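Local structure of lipopolysaccharide biosynthesis protein wbpB (Thermus thermophilus, 3O9Z) at residues Thr128-Leu141 against Val256-Val269. The protein is an NAD-dependent dehydrogenase that probably oxidises a nucleotide-linked sugar on the way to 2,3-diacetamido-2,3-dideoxy-D-mannuronic acid, with 2-oxoglutarate bound beside the cofactor. Numbering follows the deposited sequence.
With NAD (nicotinamide-adenine-dinucleotide), chain E; AKG (2-oxoglutaric acid), chain F.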
loop_
_atom_site.group_PDB
_atom_site.type_symbol
_atom_site.label_atom_id
_atom_site.label_comp_id
_atom_site.label_asym_id
_atom_site.label_seq_id
_atom_site.Cartn_x
_atom_site.Cartn_y
_atom_site.Cartn_z
ATOM N N THR A 128 -12.693 0.548 25.814
ATOM C CA THR A 128 -12.559 -0.523 24.823
ATOM C C THR A 128 -13.867 -1.256 24.550
ATOM O O THR A 128 -14.827 -1.266 25.327
ATOM C CB THR A 128 -11.384 -1.463 25.180
ATOM O OG1 THR A 128 -11.040 -2.357 24.104
ATOM C CG2 THR A 128 -11.742 -2.269 26.397
ATOM N N VAL A 129 -13.949 -1.870 23.369
ATOM C CA VAL A 129 -15.123 -2.656 22.984
ATOM C C VAL A 129 -14.910 -4.125 23.396
ATOM O O VAL A 129 -14.073 -4.840 22.831
ATOM C CB VAL A 129 -15.355 -2.598 21.451
ATOM C CG1 VAL A 129 -16.557 -3.462 21.006
ATOM C CG2 VAL A 129 -15.530 -1.160 21.032
ATOM N N LEU A 130 -15.663 -4.541 24.405
ATOM C CA LEU A 130 -15.656 -5.940 24.835
ATOM C C LEU A 130 -17.113 -6.373 24.868
ATOM O O LEU A 130 -17.769 -6.329 25.910
ATOM C CB LEU A 130 -15.029 -6.087 26.236
ATOM C CG LEU A 130 -13.515 -5.904 26.192
ATOM C CD1 LEU A 130 -12.924 -5.465 27.552
ATOM C CD2 LEU A 130 -12.806 -7.099 25.593
ATOM N N GLN A 131 -17.703 -6.709 23.725
ATOM C CA GLN A 131 -19.148 -6.890 23.728
ATOM C C GLN A 131 -19.628 -8.084 24.517
ATOM O O GLN A 131 -20.815 -8.147 24.794
ATOM C CB GLN A 131 -19.685 -6.912 22.289
ATOM C CG GLN A 131 -19.446 -8.192 21.520
ATOM C CD GLN A 131 -18.321 -8.117 20.501
ATOM O OE1 GLN A 131 -18.432 -8.720 19.416
ATOM N NE2 GLN A 131 -17.284 -7.341 20.778
ATOM N N LEU A 132 -18.768 -9.055 24.822
ATOM C CA LEU A 132 -19.274 -10.142 25.668
ATOM C C LEU A 132 -19.750 -9.646 27.034
ATOM O O LEU A 132 -20.637 -10.257 27.657
ATOM C CB LEU A 132 -18.237 -11.260 25.806
ATOM C CG LEU A 132 -17.921 -12.039 24.531
ATOM C CD1 LEU A 132 -17.005 -13.216 24.881
ATOM C CD2 LEU A 132 -19.198 -12.508 23.908
ATOM N N ARG A 133 -19.188 -8.534 27.505
ATOM C CA ARG A 133 -19.613 -8.009 28.814
ATOM C C ARG A 133 -21.004 -7.383 28.790
ATOM O O ARG A 133 -21.555 -7.058 29.852
ATOM C CB ARG A 133 -18.603 -7.010 29.375
ATOM C CG ARG A 133 -17.236 -7.602 29.606
ATOM C CD ARG A 133 -16.373 -6.619 30.363
ATOM N NE ARG A 133 -15.017 -7.079 30.595
ATOM C CZ ARG A 133 -14.301 -6.714 31.646
ATOM N NH1 ARG A 133 -14.830 -5.911 32.569
ATOM N NH2 ARG A 133 -13.051 -7.129 31.778
ATOM N N VAL A 134 -21.577 -7.197 27.602
ATOM C CA VAL A 134 -22.973 -6.777 27.507
ATOM C C VAL A 134 -23.877 -7.851 26.902
ATOM O O VAL A 134 -25.056 -7.631 26.606
ATOM C CB VAL A 134 -23.103 -5.399 26.775
ATOM C CG1 VAL A 134 -22.251 -4.371 27.509
ATOM C CG2 VAL A 134 -22.651 -5.513 25.300
ATOM N N HIS A 135 -23.330 -9.045 26.682
ATOM C CA HIS A 135 -24.166 -10.115 26.164
ATOM C C HIS A 135 -25.160 -10.585 27.211
ATOM O O HIS A 135 -24.748 -10.959 28.296
ATOM C CB HIS A 135 -23.274 -11.288 25.748
ATOM C CG HIS A 135 -23.988 -12.316 24.924
ATOM N ND1 HIS A 135 -25.045 -13.059 25.402
ATOM C CD2 HIS A 135 -23.819 -12.699 23.635
ATOM C CE1 HIS A 135 -25.472 -13.881 24.457
ATOM N NE2 HIS A 135 -24.746 -13.679 23.374
ATOM N N PRO A 136 -26.469 -10.525 26.928
ATOM C CA PRO A 136 -27.442 -10.830 27.972
ATOM C C PRO A 136 -27.292 -12.206 28.625
ATOM O O PRO A 136 -27.558 -12.328 29.822
ATOM C CB PRO A 136 -28.789 -10.738 27.236
ATOM C CG PRO A 136 -28.516 -9.759 26.144
ATOM C CD PRO A 136 -27.118 -10.074 25.680
ATOM N N SER A 137 -26.856 -13.224 27.877
ATOM C CA SER A 137 -26.725 -14.558 28.465
ATOM C C SER A 137 -25.555 -14.609 29.438
ATOM O O SER A 137 -25.553 -15.365 30.415
ATOM C CB SER A 137 -26.469 -15.595 27.369
ATOM O OG SER A 137 -27.645 -15.815 26.616
ATOM N N LEU A 138 -24.535 -13.828 29.119
ATOM C CA LEU A 138 -23.335 -13.824 29.936
ATOM C C LEU A 138 -23.487 -12.898 31.152
ATOM O O LEU A 138 -22.987 -13.202 32.235
ATOM C CB LEU A 138 -22.104 -13.478 29.070
ATOM C CG LEU A 138 -21.891 -14.479 27.918
ATOM C CD1 LEU A 138 -20.699 -13.988 27.120
ATOM C CD2 LEU A 138 -21.606 -15.866 28.547
ATOM N N LEU A 139 -24.231 -11.801 31.013
ATOM C CA LEU A 139 -24.630 -11.033 32.187
ATOM C C LEU A 139 -25.457 -11.903 33.137
ATOM O O LEU A 139 -25.282 -11.811 34.352
ATOM C CB LEU A 139 -25.397 -9.791 31.770
ATOM C CG LEU A 139 -24.608 -8.602 31.231
ATOM C CD1 LEU A 139 -25.540 -7.658 30.451
ATOM C CD2 LEU A 139 -23.907 -7.877 32.365
ATOM N N ALA A 140 -26.358 -12.712 32.593
ATOM C CA ALA A 140 -27.205 -13.594 33.410
ATOM C C ALA A 140 -26.334 -14.629 34.146
ATOM O O ALA A 140 -26.507 -14.889 35.350
ATOM C CB ALA A 140 -28.269 -14.257 32.535
ATOM N N LEU A 141 -25.394 -15.225 33.417
ATOM C CA LEU A 141 -24.434 -16.156 34.009
ATOM C C LEU A 141 -23.653 -15.539 35.159
ATOM O O LEU A 141 -23.475 -16.174 36.219
ATOM C CB LEU A 141 -23.487 -16.677 32.925
ATOM C CG LEU A 141 -22.342 -17.593 33.371
ATOM C CD1 LEU A 141 -22.892 -18.809 34.133
ATOM C CD2 LEU A 141 -21.606 -18.070 32.110
ATOM N N VAL A 256 -23.503 -22.693 28.401
ATOM C CA VAL A 256 -24.010 -21.456 27.782
ATOM C C VAL A 256 -23.328 -21.241 26.431
ATOM O O VAL A 256 -22.117 -21.016 26.394
ATOM C CB VAL A 256 -23.819 -20.246 28.722
ATOM C CG1 VAL A 256 -24.226 -18.913 28.058
ATOM C CG2 VAL A 256 -24.623 -20.428 30.023
ATOM N N GLU A 257 -24.083 -21.342 25.332
ATOM C CA GLU A 257 -23.539 -21.061 23.999
ATOM C C GLU A 257 -23.960 -19.639 23.662
ATOM O O GLU A 257 -25.159 -19.348 23.693
ATOM C CB GLU A 257 -24.017 -22.062 22.921
ATOM C CG GLU A 257 -23.079 -22.224 21.691
ATOM C CD GLU A 257 -23.031 -21.032 20.741
ATOM O OE1 GLU A 257 -22.129 -20.995 19.855
ATOM O OE2 GLU A 257 -23.903 -20.137 20.875
ATOM N N PHE A 258 -23.000 -18.759 23.376
ATOM C CA PHE A 258 -23.275 -17.317 23.292
ATOM C C PHE A 258 -23.043 -16.677 21.934
ATOM O O PHE A 258 -22.748 -15.488 21.847
ATOM C CB PHE A 258 -22.525 -16.536 24.378
ATOM C CG PHE A 258 -21.056 -16.838 24.454
ATOM C CD1 PHE A 258 -20.596 -17.870 25.271
ATOM C CD2 PHE A 258 -20.139 -16.074 23.738
ATOM C CE1 PHE A 258 -19.226 -18.113 25.406
ATOM C CE2 PHE A 258 -18.765 -16.316 23.850
ATOM C CZ PHE A 258 -18.316 -17.344 24.691
ATOM N N SER A 259 -23.178 -17.446 20.864
ATOM C CA SER A 259 -23.009 -16.899 19.524
ATOM C C SER A 259 -24.160 -16.005 19.062
ATOM O O SER A 259 -23.968 -15.063 18.286
ATOM C CB SER A 259 -22.834 -18.047 18.540
ATOM O OG SER A 259 -21.547 -18.648 18.705
ATOM N N GLU A 260 -25.349 -16.280 19.580
ATOM C CA GLU A 260 -26.501 -15.561 19.066
ATOM C C GLU A 260 -26.443 -14.133 19.565
ATOM O O GLU A 260 -26.257 -13.889 20.759
ATOM C CB GLU A 260 -27.776 -16.271 19.511
ATOM C CG GLU A 260 -28.020 -17.532 18.690
ATOM C CD GLU A 260 -29.129 -18.407 19.251
ATOM O OE1 GLU A 260 -29.894 -18.967 18.435
ATOM O OE2 GLU A 260 -29.228 -18.543 20.495
ATOM N N GLY A 261 -26.539 -13.181 18.637
ATOM C CA GLY A 261 -26.372 -11.773 18.977
ATOM C C GLY A 261 -24.946 -11.285 19.168
ATOM O O GLY A 261 -24.740 -10.112 19.463
ATOM N N PHE A 262 -23.962 -12.171 19.038
ATOM C CA PHE A 262 -22.553 -11.742 19.110
ATOM C C PHE A 262 -22.174 -10.528 18.245
ATOM O O PHE A 262 -21.361 -9.697 18.658
ATOM C CB PHE A 262 -21.641 -12.934 18.747
ATOM C CG PHE A 262 -20.161 -12.678 18.953
ATOM C CD1 PHE A 262 -19.588 -12.792 20.206
ATOM C CD2 PHE A 262 -19.335 -12.265 17.907
ATOM C CE1 PHE A 262 -18.227 -12.525 20.405
ATOM C CE2 PHE A 262 -17.973 -12.011 18.099
ATOM C CZ PHE A 262 -17.395 -12.173 19.340
ATOM N N THR A 263 -22.710 -10.460 17.030
ATOM C CA THR A 263 -22.414 -9.352 16.132
ATOM C C THR A 263 -23.394 -8.188 16.240
ATOM O O THR A 263 -23.317 -7.238 15.449
ATOM C CB THR A 263 -22.421 -9.840 14.689
ATOM O OG1 THR A 263 -23.730 -10.329 14.364
ATOM C CG2 THR A 263 -21.400 -10.972 14.527
ATOM N N ASP A 264 -24.242 -8.210 17.272
ATOM C CA ASP A 264 -25.323 -7.228 17.403
ATOM C C ASP A 264 -25.291 -6.421 18.700
ATOM O O ASP A 264 -26.375 -6.073 19.207
ATOM C CB ASP A 264 -26.653 -7.974 17.395
ATOM C CG ASP A 264 -27.441 -7.732 16.136
ATOM O OD1 ASP A 264 -28.290 -6.809 16.145
ATOM O OD2 ASP A 264 -27.200 -8.463 15.152
ATOM N N LEU A 265 -24.102 -6.168 19.250
ATOM C CA LEU A 265 -23.894 -5.459 20.542
ATOM C C LEU A 265 -22.970 -4.220 20.581
ATOM O O LEU A 265 -22.677 -3.655 21.641
ATOM C CB LEU A 265 -23.326 -6.455 21.566
ATOM C CG LEU A 265 -24.229 -7.620 21.893
ATOM C CD1 LEU A 265 -23.450 -8.843 22.426
ATOM C CD2 LEU A 265 -25.294 -7.183 22.883
ATOM N N HIS A 266 -22.454 -3.762 19.442
ATOM C CA HIS A 266 -21.576 -2.604 19.486
ATOM C C HIS A 266 -22.297 -1.331 19.961
ATOM O O HIS A 266 -21.696 -0.479 20.590
ATOM C CB HIS A 266 -20.924 -2.360 18.116
ATOM C CG HIS A 266 -19.670 -3.155 17.898
ATOM N ND1 HIS A 266 -19.633 -4.531 18.014
ATOM C CD2 HIS A 266 -18.407 -2.757 17.619
ATOM C CE1 HIS A 266 -18.401 -4.949 17.769
ATOM N NE2 HIS A 266 -17.647 -3.896 17.521
ATOM N N THR A 267 -23.566 -1.202 19.597
ATOM C CA THR A 267 -24.241 0.049 19.965
ATOM C C THR A 267 -24.388 0.113 21.493
ATOM O O THR A 267 -24.118 1.139 22.121
ATOM C CB THR A 267 -25.605 0.131 19.282
ATOM O OG1 THR A 267 -25.405 0.270 17.864
ATOM C CG2 THR A 267 -26.402 1.317 19.837
ATOM N N GLU A 268 -24.686 -1.038 22.093
ATOM C CA GLU A 268 -24.684 -1.096 23.551
ATOM C C GLU A 268 -23.356 -0.814 24.265
ATOM O O GLU A 268 -23.325 -0.097 25.250
ATOM C CB GLU A 268 -25.304 -2.421 24.000
ATOM C CG GLU A 268 -25.325 -2.593 25.521
ATOM C CD GLU A 268 -26.265 -1.642 26.225
ATOM O OE1 GLU A 268 -27.203 -1.106 25.577
ATOM O OE2 GLU A 268 -26.056 -1.479 27.448
ATOM N N VAL A 269 -22.210 -1.282 23.758
ATOM C CA VAL A 269 -20.945 -0.807 24.263
ATOM C C VAL A 269 -20.823 0.721 24.189
ATOM O O VAL A 269 -20.248 1.338 25.065
ATOM C CB VAL A 269 -19.803 -1.533 23.508
ATOM C CG1 VAL A 269 -18.447 -1.056 23.944
ATOM C CG2 VAL A 269 -19.955 -3.040 23.766
HETATM P PA NAD E . -9.753 -5.129 8.587
HETATM O O1A NAD E . -10.999 -5.490 7.870
HETATM O O2A NAD E . -8.373 -5.639 8.143
HETATM O O5B NAD E . -9.814 -3.551 8.542
HETATM C C5B NAD E . -8.697 -2.904 9.085
HETATM C C4B NAD E . -8.693 -1.444 8.570
HETATM O O4B NAD E . -7.670 -0.663 9.241
HETATM C C3B NAD E . -8.285 -1.452 7.071
HETATM O O3B NAD E . -9.270 -0.784 6.255
HETATM C C2B NAD E . -6.901 -0.782 7.039
HETATM O O2B NAD E . -6.615 -0.045 5.841
HETATM C C1B NAD E . -7.106 0.191 8.238
HETATM N N9A NAD E . -5.797 0.702 8.722
HETATM C C8A NAD E . -4.509 0.277 8.609
HETATM N N7A NAD E . -3.674 1.136 9.191
HETATM C C5A NAD E . -4.420 2.204 9.625
HETATM C C6A NAD E . -4.127 3.452 10.295
HETATM N N6A NAD E . -2.831 3.794 10.575
HETATM N N1A NAD E . -5.214 4.169 10.552
HETATM C C2A NAD E . -6.493 3.923 10.306
HETATM N N3A NAD E . -6.790 2.770 9.652
HETATM C C4A NAD E . -5.776 1.946 9.366
HETATM O O3 NAD E . -9.916 -5.538 10.125
HETATM P PN NAD E . -11.162 -5.584 11.067
HETATM O O1N NAD E . -11.665 -7.025 11.142
HETATM O O2N NAD E . -12.130 -4.492 10.708
HETATM O O5D NAD E . -10.517 -5.386 12.516
HETATM C C5D NAD E . -10.376 -4.036 12.882
HETATM C C4D NAD E . -10.230 -4.029 14.415
HETATM O O4D NAD E . -11.525 -4.422 14.922
HETATM C C3D NAD E . -9.185 -4.989 15.002
HETATM O O3D NAD E . -8.711 -4.361 16.236
HETATM C C2D NAD E . -10.063 -6.186 15.400
HETATM O O2D NAD E . -9.529 -6.907 16.500
HETATM C C1D NAD E . -11.434 -5.595 15.751
HETATM N N1N NAD E . -12.539 -6.527 15.534
HETATM C C2N NAD E . -13.435 -6.699 16.483
HETATM C C3N NAD E . -14.528 -7.535 16.388
HETATM C C7N NAD E . -15.380 -7.649 17.586
HETATM O O7N NAD E . -15.426 -6.751 18.453
HETATM N N7N NAD E . -16.178 -8.710 17.585
HETATM C C4N NAD E . -14.698 -8.227 15.181
HETATM C C5N NAD E . -13.782 -7.957 14.163
HETATM C C6N NAD E . -12.704 -7.091 14.328
HETATM C C1 AKG F . -12.321 -10.738 15.323
HETATM O O1 AKG F . -12.481 -11.380 14.253
HETATM O O2 AKG F . -11.383 -9.947 15.472
HETATM C C2 AKG F . -13.276 -10.785 16.409
HETATM O O5 AKG F . -13.056 -10.121 17.419
HETATM C C3 AKG F . -14.501 -11.657 16.315
HETATM C C4 AKG F . -14.175 -12.989 16.988
HETATM C C5 AKG F . -15.256 -14.037 16.815
HETATM O O3 AKG F . -15.748 -14.227 15.687
HETATM O O4 AKG F . -15.634 -14.683 17.796
#
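Q131 OE1 lies over one face of the F262 ring, nearer its rim than its centre, 3.6 Å from CE2, while L132 CD2 meets the edge of that ring at CE1 (3.6 Å). The Q131 amide pairs with the NAD carboxamide through two nearly straight bonds, OE1 accepting from N7N (2.9 Å, 165°) and NE2 giving to O7N (3.0 Å), which fix its rotation. V129 CG1 sits over one face of the H266 imidazole, a CH-pi contact; H266 NE2 is hydrogen-bonded to E102. Residues 128-141 leave strand 126-128 of the Rossmann fold and enter helix 136-146; residues 256-269 run from strand 254-257, at the edge of the C-terminal sheet of this Gfo/Idh/MocA-type enzyme, into helix 266-274, with the Q131 end beside the nicotinamide. L265 lies crosswise to Q131, CB to CB 3.7 Å. H135, at the N-cap of helix 136-146, has CG anti to the backbone N (chi1 -167°); ND1 accepts from S137 N in the ring plane, a capping bond, NE2 gives a weak bond to E260 O (3.0 Å, 133°), and F258 CB lies over one ring face. An alanine here is likely to leave S137 N without its capping acceptor, E260 O without its weak donor and a gap beside F258 CB. L138 CD1 lies over the F258 ring, 3.9 Å from CG.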